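Local coordinates for protein cytochrome c-552 Ks_3358 (Candidatus Kuenenia stuttgartiensis, PDB 5MXZ) that binds a single covalently attached heme c and probably serves as a small electron-transfer cytochrome in an anammox bacterium, at residues Thr24-Gly27 and Glu28-Ala32; Ala42-Asp46 and Glu47-Glu51. The protein carries 1 engineered substitution. One frame throughout, in Å; residues are numbered along the deposited sequence.

Contact 1. Residues Thr24-Gly27 and Glu28-Ala32; sequences TDLG and EGLGA. With ZN (zinc ion), chain G; HEC (heme c), chain B.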
ATOM      1  N   THR A  24      -6.099   9.005  -3.251  1.00 32.83           N
ATOM      2  CA  THR A  24      -7.232   9.875  -2.938  1.00 32.98           C
ATOM      3  C   THR A  24      -6.722  11.302  -2.745  1.00 33.20           C
ATOM      4  O   THR A  24      -5.508  11.549  -2.748  1.00 32.52           O
ATOM      5  CB  THR A  24      -7.994   9.420  -1.669  1.00 32.42           C
ATOM      6  OG1 THR A  24      -7.130   9.497  -0.529  1.00 31.98           O
ATOM      7  CG2 THR A  24      -8.531   7.995  -1.811  1.00 32.14           C
ATOM      8  N   ASP A  25      -7.654  12.236  -2.570  1.00 34.51           N
ATOM      9  CA  ASP A  25      -7.330  13.619  -2.248  1.00 34.70           C
ATOM     10  C   ASP A  25      -6.468  13.712  -0.975  1.00 33.23           C
ATOM     11  O   ASP A  25      -5.469  14.441  -0.953  1.00 31.51           O
ATOM     12  CB  ASP A  25      -8.618  14.439  -2.122  1.00 40.51           C
ATOM     13  CG  ASP A  25      -8.357  15.912  -1.902  1.00 44.32           C
ATOM     14  OD1 ASP A  25      -7.730  16.565  -2.769  1.00 49.10           O
ATOM     15  OD2 ASP A  25      -8.792  16.426  -0.852  1.00 49.23           O
ATOM     16  N   LEU A  26      -6.849  12.960   0.065  1.00 31.16           N
ATOM     17  CA  LEU A  26      -6.067  12.860   1.305  1.00 29.65           C
ATOM     18  C   LEU A  26      -4.679  12.261   1.049  1.00 28.83           C
ATOM     19  O   LEU A  26      -3.674  12.842   1.454  1.00 28.48           O
ATOM     20  CB  LEU A  26      -6.829  12.048   2.369  1.00 30.10           C
ATOM     21  CG  LEU A  26      -6.142  11.673   3.693  1.00 31.19           C
ATOM     22  CD1 LEU A  26      -5.839  12.892   4.556  1.00 31.41           C
ATOM     23  CD2 LEU A  26      -6.980  10.667   4.468  1.00 30.86           C
ATOM     24  N   GLY A  27      -4.642  11.106   0.383  1.00 28.21           N
ATOM     25  CA  GLY A  27      -3.385  10.426   0.041  1.00 28.47           C
ATOM     26  C   GLY A  27      -2.367  11.321  -0.645  1.00 28.19           C
ATOM     27  O   GLY A  27      -1.220  11.416  -0.208  1.00 27.44           O
ATOM     28  N   GLU A  28      -2.808  11.992  -1.705  1.00 29.70           N
ATOM     29  CA  GLU A  28      -1.953  12.882  -2.488  1.00 30.58           C
ATOM     30  C   GLU A  28      -1.450  14.088  -1.690  1.00 29.82           C
ATOM     31  O   GLU A  28      -0.300  14.500  -1.851  1.00 29.35           O
ATOM     32  CB  GLU A  28      -2.672  13.349  -3.751  1.00 32.01           C
ATOM     33  CG  GLU A  28      -1.696  13.720  -4.849  1.00 34.95           C
ATOM     34  CD  GLU A  28      -2.328  14.446  -6.014  1.00 37.17           C
ATOM     35  OE1 GLU A  28      -3.509  14.199  -6.353  1.00 38.65           O
ATOM     36  OE2 GLU A  28      -1.615  15.270  -6.617  1.00 40.54           O
ATOM     37  N   GLY A  29      -2.315  14.638  -0.836  1.00 30.14           N
ATOM     38  CA  GLY A  29      -1.945  15.737   0.060  1.00 30.94           C
ATOM     39  C   GLY A  29      -0.850  15.363   1.047  1.00 30.14           C
ATOM     40  O   GLY A  29      -0.029  16.199   1.419  1.00 31.48           O
ATOM     41  N   LEU A  30      -0.843  14.101   1.469  1.00 29.83           N
ATOM     42  CA  LEU A  30       0.190  13.594   2.369  1.00 28.53           C
ATOM     43  C   LEU A  30       1.478  13.199   1.636  1.00 28.06           C
ATOM     44  O   LEU A  30       2.536  13.080   2.262  1.00 29.01           O
ATOM     45  CB  LEU A  30      -0.354  12.434   3.208  1.00 28.76           C
ATOM     46  CG  LEU A  30      -1.458  12.795   4.212  1.00 29.43           C
ATOM     47  CD1 LEU A  30      -2.271  11.559   4.540  1.00 29.75           C
ATOM     48  CD2 LEU A  30      -0.910  13.447   5.477  1.00 29.55           C
ATOM     49  N   GLY A  31       1.379  12.986   0.322  1.00 26.69           N
ATOM     50  CA  GLY A  31       2.551  12.750  -0.515  1.00 25.84           C
ATOM     51  C   GLY A  31       2.571  11.445  -1.293  1.00 25.38           C
ATOM     52  O   GLY A  31       3.605  11.089  -1.871  1.00 25.68           O
ATOM     53  N   ALA A  32       1.440  10.738  -1.324  1.00 25.85           N
ATOM     54  CA  ALA A  32       1.342   9.473  -2.062  1.00 26.30           C
ATOM     55  C   ALA A  32       1.262   9.709  -3.568  1.00 26.88           C
ATOM     56  O   ALA A  32       0.738  10.729  -4.014  1.00 25.76           O
ATOM     57  CB  ALA A  32       0.155   8.652  -1.580  1.00 25.50           C
TER
HETATM   58 ZN    ZN G 205      -1.926  15.803  -8.452  1.00 38.38          ZN
HETATM   59 FE   HEC B 200       0.718   4.069   1.945  1.00 23.46          FE
HETATM   60  CHA HEC B 200       3.569   5.199   0.389  1.00 23.76           C
HETATM   61  CHB HEC B 200       1.141   0.962   0.538  1.00 23.25           C
HETATM   62  CHC HEC B 200      -1.786   2.854   3.983  1.00 23.15           C
HETATM   63  CHD HEC B 200      -0.178   7.283   2.688  1.00 23.22           C
HETATM   64  NA  HEC B 200       2.149   3.212   0.688  1.00 23.03           N
HETATM   65  C1A HEC B 200       3.185   3.817   0.091  1.00 24.33           C
HETATM   66  C2A HEC B 200       4.005   2.957  -0.787  1.00 23.66           C
HETATM   67  C3A HEC B 200       3.290   1.675  -0.745  1.00 23.26           C
HETATM   68  C4A HEC B 200       2.164   1.967   0.183  1.00 23.50           C
HETATM   69  CMA HEC B 200       3.636   0.389  -1.459  1.00 23.08           C
HETATM   70  CAA HEC B 200       5.224   3.377  -1.565  1.00 24.48           C
HETATM   71  CBA HEC B 200       6.567   2.845  -1.144  1.00 25.28           C
HETATM   72  CGA HEC B 200       7.544   3.238  -2.236  1.00 25.88           C
HETATM   73  O1A HEC B 200       7.174   3.928  -3.212  1.00 25.55           O
HETATM   74  O2A HEC B 200       8.713   2.851  -2.122  1.00 27.66           O
HETATM   75  NB  HEC B 200      -0.166   2.197   2.238  1.00 23.41           N
HETATM   76  C1B HEC B 200       0.101   1.045   1.571  1.00 23.34           C
HETATM   77  C2B HEC B 200      -0.703  -0.142   1.976  1.00 24.09           C
HETATM   78  C3B HEC B 200      -1.558   0.463   3.007  1.00 24.05           C
HETATM   79  C4B HEC B 200      -1.169   1.881   3.073  1.00 23.65           C
HETATM   80  CMB HEC B 200      -0.657  -1.553   1.450  1.00 24.59           C
HETATM   81  CAB HEC B 200      -2.583  -0.193   3.835  1.00 25.50           C
HETATM   82  CBB HEC B 200      -2.075  -1.198   4.846  1.00 25.11           C
HETATM   83  NC  HEC B 200      -0.742   4.927   3.169  1.00 22.98           N
HETATM   84  C1C HEC B 200      -1.716   4.316   3.874  1.00 23.48           C
HETATM   85  C2C HEC B 200      -2.651   5.223   4.603  1.00 23.16           C
HETATM   86  C3C HEC B 200      -2.132   6.540   4.204  1.00 23.52           C
HETATM   87  C4C HEC B 200      -0.994   6.241   3.311  1.00 23.85           C
HETATM   88  CMC HEC B 200      -3.813   4.866   5.495  1.00 23.68           C
HETATM   89  CAC HEC B 200      -2.668   7.888   4.570  1.00 24.42           C
HETATM   90  CBC HEC B 200      -2.710   8.291   6.022  1.00 24.97           C
HETATM   91  ND  HEC B 200       1.581   5.933   1.621  1.00 23.83           N
HETATM   92  C1D HEC B 200       1.101   7.138   1.982  1.00 24.05           C
HETATM   93  C2D HEC B 200       1.950   8.292   1.617  1.00 23.87           C
HETATM   94  C3D HEC B 200       3.074   7.659   0.916  1.00 23.76           C
HETATM   95  C4D HEC B 200       2.720   6.226   0.981  1.00 23.82           C
HETATM   96  CMD HEC B 200       1.713   9.757   1.877  1.00 23.29           C
HETATM   97  CAD HEC B 200       4.308   8.277   0.319  1.00 23.92           C
HETATM   98  CBD HEC B 200       5.406   8.039   1.370  1.00 24.50           C
HETATM   99  CGD HEC B 200       6.660   7.350   0.853  1.00 25.64           C
HETATM  100  O1D HEC B 200       7.664   7.305   1.604  1.00 25.98           O
HETATM  101  O2D HEC B 200       6.692   6.840  -0.292  1.00 24.97           O
HETATM  102  O   HOH W   1      -3.554  15.075  -9.351  1.00 40.26           O
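A short helix, residues 25-30, closed by a Schellman motif forms this local contact beside the heme: Gly27 O receives Ala32 N at 3.0 Å, with the N-H pointing almost straight at it (164°). The donor stands above the Gly27 carbonyl plane, 40° out of it and not on a lone pair. Gly31, whose phi is positive, reverses the chain there, and its own N gives a weak bond to Glu28 O. At the other end Thr24 is the N-cap: its OG1 takes Gly27 N at 3.1 Å, and its O takes Glu28 N at 2.9 Å. On the face turned to the heme and Cys16, Leu26 and Leu30 lie side by side and point the same way, CD1 to CD1 3.8 Å. Leu30 CB also packs on heme methyl CMD at 3.6 Å. Glu28 leaves in another direction: CG anti to the backbone N (chi1 -154°) and an extended chain carry OE2 to a zinc ion at 1.9 Å, and a water on that metal donates to OE1. Thr24 OG1 is also hydrogen-bonded to Thr15 O, and Leu26 and Leu30 touch Cys16, so helix 25-30 rests on the loop after helix 5-12 that carries the covalent heme attachment.

Contact 2. Residues Ala42-Asp46 and Glu47-Glu51; sequences AKTSD and ERIIE. With ZN (zinc ion), chain F; ZN (zinc ion), chain E; ZN (zinc ion), chain H; HEC (heme c), chain B.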
ATOM      1  N   ALA A  42       7.826  -1.602 -11.895  1.00 31.40           N
ATOM      2  CA  ALA A  42       9.070  -2.221 -12.381  1.00 32.61           C
ATOM      3  C   ALA A  42      10.287  -1.961 -11.481  1.00 33.80           C
ATOM      4  O   ALA A  42      11.121  -2.855 -11.283  1.00 34.91           O
ATOM      5  CB  ALA A  42       9.355  -1.768 -13.810  1.00 31.17           C
ATOM      6  N   LYS A  43      10.377  -0.749 -10.933  1.00 34.37           N
ATOM      7  CA  LYS A  43      11.507  -0.351 -10.082  1.00 33.98           C
ATOM      8  C   LYS A  43      11.346  -0.687  -8.592  1.00 32.76           C
ATOM      9  O   LYS A  43      12.310  -0.583  -7.828  1.00 32.74           O
ATOM     10  CB  LYS A  43      11.844   1.141 -10.273  1.00 36.44           C
ATOM     11  CG  LYS A  43      10.887   2.120  -9.606  1.00 40.25           C
ATOM     12  CD  LYS A  43      11.331   3.563  -9.797  1.00 42.65           C
ATOM     13  CE  LYS A  43      10.262   4.527  -9.306  1.00 44.50           C
ATOM     14  NZ  LYS A  43      10.636   5.955  -9.525  1.00 46.18           N
ATOM     15  N   THR A  44      10.138  -1.076  -8.183  1.00 30.71           N
ATOM     16  CA  THR A  44       9.839  -1.315  -6.769  1.00 28.99           C
ATOM     17  C   THR A  44       9.789  -2.804  -6.466  1.00 28.56           C
ATOM     18  O   THR A  44       9.033  -3.550  -7.095  1.00 29.79           O
ATOM     19  CB  THR A  44       8.525  -0.620  -6.346  1.00 28.23           C
ATOM     20  OG1 THR A  44       8.583   0.764  -6.713  1.00 27.95           O
ATOM     21  CG2 THR A  44       8.289  -0.738  -4.842  1.00 28.02           C
ATOM     22  N   SER A  45      10.612  -3.224  -5.505  1.00 28.18           N
ATOM     23  CA  SER A  45      10.672  -4.618  -5.067  1.00 28.24           C
ATOM     24  C   SER A  45       9.554  -4.920  -4.081  1.00 27.85           C
ATOM     25  O   SER A  45       9.030  -4.004  -3.430  1.00 27.08           O
ATOM     26  CB  SER A  45      12.023  -4.917  -4.401  1.00 28.68           C
ATOM     27  OG  SER A  45      12.111  -4.287  -3.132  1.00 27.50           O
ATOM     28  N   ASP A  46       9.212  -6.205  -3.953  1.00 27.58           N
ATOM     29  CA  ASP A  46       8.250  -6.658  -2.933  1.00 27.98           C
ATOM     30  C   ASP A  46       8.675  -6.271  -1.530  1.00 27.61           C
ATOM     31  O   ASP A  46       7.843  -5.862  -0.718  1.00 26.37           O
ATOM     32  CB  ASP A  46       8.056  -8.169  -3.008  1.00 29.79           C
ATOM     33  CG  ASP A  46       7.362  -8.596  -4.274  1.00 31.80           C
ATOM     34  OD1 ASP A  46       6.962  -7.731  -5.084  1.00 32.15           O
ATOM     35  OD2 ASP A  46       7.209  -9.812  -4.479  1.00 33.34           O
ATOM     36  N   GLU A  47       9.977  -6.392  -1.266  1.00 27.32           N
ATOM     37  CA  GLU A  47      10.561  -6.036   0.019  1.00 28.04           C
ATOM     38  C   GLU A  47      10.339  -4.566   0.376  1.00 26.13           C
ATOM     39  O   GLU A  47      10.007  -4.263   1.521  1.00 23.73           O
ATOM     40  CB  GLU A  47      12.046  -6.362   0.012  1.00 32.04           C
ATOM     41  CG  GLU A  47      12.778  -5.989   1.287  1.00 36.93           C
ATOM     42  CD  GLU A  47      14.275  -5.965   1.098  1.00 40.93           C
ATOM     43  OE1 GLU A  47      14.948  -5.109   1.720  1.00 44.28           O
ATOM     44  OE2 GLU A  47      14.788  -6.812   0.334  1.00 41.87           O
ATOM     45  N   ARG A  48      10.527  -3.672  -0.601  1.00 24.38           N
ATOM     46  CA  ARG A  48      10.260  -2.235  -0.428  1.00 24.66           C
ATOM     47  C   ARG A  48       8.795  -1.988  -0.063  1.00 23.48           C
ATOM     48  O   ARG A  48       8.507  -1.211   0.855  1.00 23.80           O
ATOM     49  CB  ARG A  48      10.672  -1.438  -1.686  1.00 24.57           C
ATOM     50  CG  ARG A  48      10.312   0.049  -1.704  1.00 24.92           C
ATOM     51  CD  ARG A  48      11.285   0.947  -0.928  1.00 25.49           C
ATOM     52  NE  ARG A  48      11.126   0.859   0.527  1.00 26.58           N
ATOM     53  CZ  ARG A  48      10.222   1.523   1.257  1.00 26.67           C
ATOM     54  NH1 ARG A  48       9.346   2.348   0.695  1.00 26.65           N
ATOM     55  NH2 ARG A  48      10.181   1.345   2.566  1.00 26.56           N
ATOM     56  N   ILE A  49       7.889  -2.664  -0.768  1.00 22.98           N
ATOM     57  CA  ILE A  49       6.451  -2.598  -0.487  1.00 22.98           C
ATOM     58  C   ILE A  49       6.156  -3.069   0.950  1.00 22.93           C
ATOM     59  O   ILE A  49       5.478  -2.361   1.703  1.00 21.72           O
ATOM     60  CB  ILE A  49       5.611  -3.372  -1.547  1.00 22.84           C
ATOM     61  CG1 ILE A  49       5.730  -2.697  -2.933  1.00 23.20           C
ATOM     62  CG2 ILE A  49       4.143  -3.476  -1.127  1.00 22.77           C
ATOM     63  CD1 ILE A  49       5.312  -3.555  -4.119  1.00 23.12           C
ATOM     64  N   ILE A  50       6.703  -4.229   1.318  1.00 22.97           N
ATOM     65  CA  ILE A  50       6.533  -4.816   2.657  1.00 23.90           C
ATOM     66  C   ILE A  50       7.087  -3.888   3.746  1.00 24.11           C
ATOM     67  O   ILE A  50       6.397  -3.622   4.742  1.00 24.16           O
ATOM     68  CB  ILE A  50       7.126  -6.256   2.734  1.00 24.87           C
ATOM     69  CG1 ILE A  50       6.268  -7.219   1.900  1.00 25.91           C
ATOM     70  CG2 ILE A  50       7.212  -6.761   4.176  1.00 24.72           C
ATOM     71  CD1 ILE A  50       7.009  -8.429   1.353  1.00 27.73           C
ATOM     72  N   GLU A  51       8.302  -3.376   3.537  1.00 23.84           N
ATOM     73  CA  GLU A  51       8.916  -2.443   4.488  1.00 24.89           C
ATOM     74  C   GLU A  51       8.053  -1.194   4.678  1.00 24.19           C
ATOM     75  O   GLU A  51       7.858  -0.745   5.813  1.00 23.53           O
ATOM     76  CB  GLU A  51      10.339  -2.051   4.076  1.00 26.51           C
ATOM     77  CG  GLU A  51      11.077  -1.301   5.182  1.00 28.76           C
ATOM     78  CD  GLU A  51      12.435  -0.758   4.778  1.00 30.56           C
ATOM     79  OE1 GLU A  51      13.391  -0.930   5.565  1.00 31.46           O
ATOM     80  OE2 GLU A  51      12.547  -0.135   3.699  1.00 31.54           O
TER
HETATM   81 ZN    ZN F 204       6.904  -9.841  -6.643  0.50 30.88          ZN
HETATM   82 ZN    ZN E 203      16.747  -6.982   1.035  1.00 49.31          ZN
HETATM   83 ZN    ZN H 206      15.004   0.463   3.400  1.00 97.49          ZN
HETATM   84 FE   HEC B 200       0.718   4.069   1.945  1.00 23.46          FE
HETATM   85  CHA HEC B 200       3.569   5.199   0.389  1.00 23.76           C
HETATM   86  CHB HEC B 200       1.141   0.962   0.538  1.00 23.25           C
HETATM   87  CHC HEC B 200      -1.786   2.854   3.983  1.00 23.15           C
HETATM   88  CHD HEC B 200      -0.178   7.283   2.688  1.00 23.22           C
HETATM   89  NA  HEC B 200       2.149   3.212   0.688  1.00 23.03           N
HETATM   90  C1A HEC B 200       3.185   3.817   0.091  1.00 24.33           C
HETATM   91  C2A HEC B 200       4.005   2.957  -0.787  1.00 23.66           C
HETATM   92  C3A HEC B 200       3.290   1.675  -0.745  1.00 23.26           C
HETATM   93  C4A HEC B 200       2.164   1.967   0.183  1.00 23.50           C
HETATM   94  CMA HEC B 200       3.636   0.389  -1.459  1.00 23.08           C
HETATM   95  CAA HEC B 200       5.224   3.377  -1.565  1.00 24.48           C
HETATM   96  CBA HEC B 200       6.567   2.845  -1.144  1.00 25.28           C
HETATM   97  CGA HEC B 200       7.544   3.238  -2.236  1.00 25.88           C
HETATM   98  O1A HEC B 200       7.174   3.928  -3.212  1.00 25.55           O
HETATM   99  O2A HEC B 200       8.713   2.851  -2.122  1.00 27.66           O
HETATM  100  NB  HEC B 200      -0.166   2.197   2.238  1.00 23.41           N
HETATM  101  C1B HEC B 200       0.101   1.045   1.571  1.00 23.34           C
HETATM  102  C2B HEC B 200      -0.703  -0.142   1.976  1.00 24.09           C
HETATM  103  C3B HEC B 200      -1.558   0.463   3.007  1.00 24.05           C
HETATM  104  C4B HEC B 200      -1.169   1.881   3.073  1.00 23.65           C
HETATM  105  CMB HEC B 200      -0.657  -1.553   1.450  1.00 24.59           C
HETATM  106  CAB HEC B 200      -2.583  -0.193   3.835  1.00 25.50           C
HETATM  107  CBB HEC B 200      -2.075  -1.198   4.846  1.00 25.11           C
HETATM  108  NC  HEC B 200      -0.742   4.927   3.169  1.00 22.98           N
HETATM  109  C1C HEC B 200      -1.716   4.316   3.874  1.00 23.48           C
HETATM  110  C2C HEC B 200      -2.651   5.223   4.603  1.00 23.16           C
HETATM  111  C3C HEC B 200      -2.132   6.540   4.204  1.00 23.52           C
HETATM  112  C4C HEC B 200      -0.994   6.241   3.311  1.00 23.85           C
HETATM  113  CMC HEC B 200      -3.813   4.866   5.495  1.00 23.68           C
HETATM  114  CAC HEC B 200      -2.668   7.888   4.570  1.00 24.42           C
HETATM  115  CBC HEC B 200      -2.710   8.291   6.022  1.00 24.97           C
HETATM  116  ND  HEC B 200       1.581   5.933   1.621  1.00 23.83           N
HETATM  117  C1D HEC B 200       1.101   7.138   1.982  1.00 24.05           C
HETATM  118  C2D HEC B 200       1.950   8.292   1.617  1.00 23.87           C
HETATM  119  C3D HEC B 200       3.074   7.659   0.916  1.00 23.76           C
HETATM  120  C4D HEC B 200       2.720   6.226   0.981  1.00 23.82           C
HETATM  121  CMD HEC B 200       1.713   9.757   1.877  1.00 23.29           C
HETATM  122  CAD HEC B 200       4.308   8.277   0.319  1.00 23.92           C
HETATM  123  CBD HEC B 200       5.406   8.039   1.370  1.00 24.50           C
HETATM  124  CGD HEC B 200       6.660   7.350   0.853  1.00 25.64           C
HETATM  125  O1D HEC B 200       7.664   7.305   1.604  1.00 25.98           O
HETATM  126  O2D HEC B 200       6.692   6.840  -0.292  1.00 24.97           O
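Thr44 and Ile49 meet at about a right angle, Thr44 CG2 touching Ile49 CG1 at 3.7 Å, and the same methyl lies obliquely against the Arg48 chain at CG. CG2 is anti to the Thr44 backbone N, which places the methyl against these two residues while OG1 bonds to Trp40 O. Ser45 is the N-cap of helix 46-55: OG accepts Arg48 N at 3.0 Å (N-H...O 161°). Its chi1 of 71° sets OG between the backbone N and the carbonyl carbon, within reach of that amide. The helix then proceeds regularly, Ile49 N to Ser45 O and Ile50 N to Asp46 O. Arg48, bent at chi2 and chi3, brings its guanidinium beside a heme propionate. Arg48 NH1 donates to heme O2A at 2.9 Å, at the edge of the group and near its plane, and also bonds Gln52 OE1. Arg48 NH2 forms a salt bridge with Glu51 OE2 at 3.0 Å, on the anti side and 25° out of the carboxylate plane; Glu51 OE2 also binds a zinc ion. Partners at both terminal nitrogens would limit rotation of the flat group, and its charge probably offsets the propionate's. Ile49 CG2 faces heme methyl CMA at 3.9 Å. Asp46 OD2 and Glu47 OE2 bind separate zinc ions, at 2.2 and 2.1 Å; Asp46 OD1 is salt-bridged to Arg81, and Ile49 and Ile50 pack on Val77 of helix 77-80.

Both contacts are local, partly buried helix-end structures that touch the same heme, their centres about 20 Å apart and their nearest atoms about 11 Å apart. Contact 1 spans one whole short helix, with a threonine cap at its start and a glycine reversal at its end; contact 2 joins the exit of helix 38-43 to a serine-capped start of helix 46-55. Their heme chemistry differs: 28-32 offers backbone atoms and apolar carbon to a methyl, whereas 47-51 adds an arginine hydrogen bond to a propionate. Each has two buried residues, Gly27 and Ala32 in contact 1, Thr44 and Ile49 in contact 2, while acidic residues at or near the surface of both bind zinc ions.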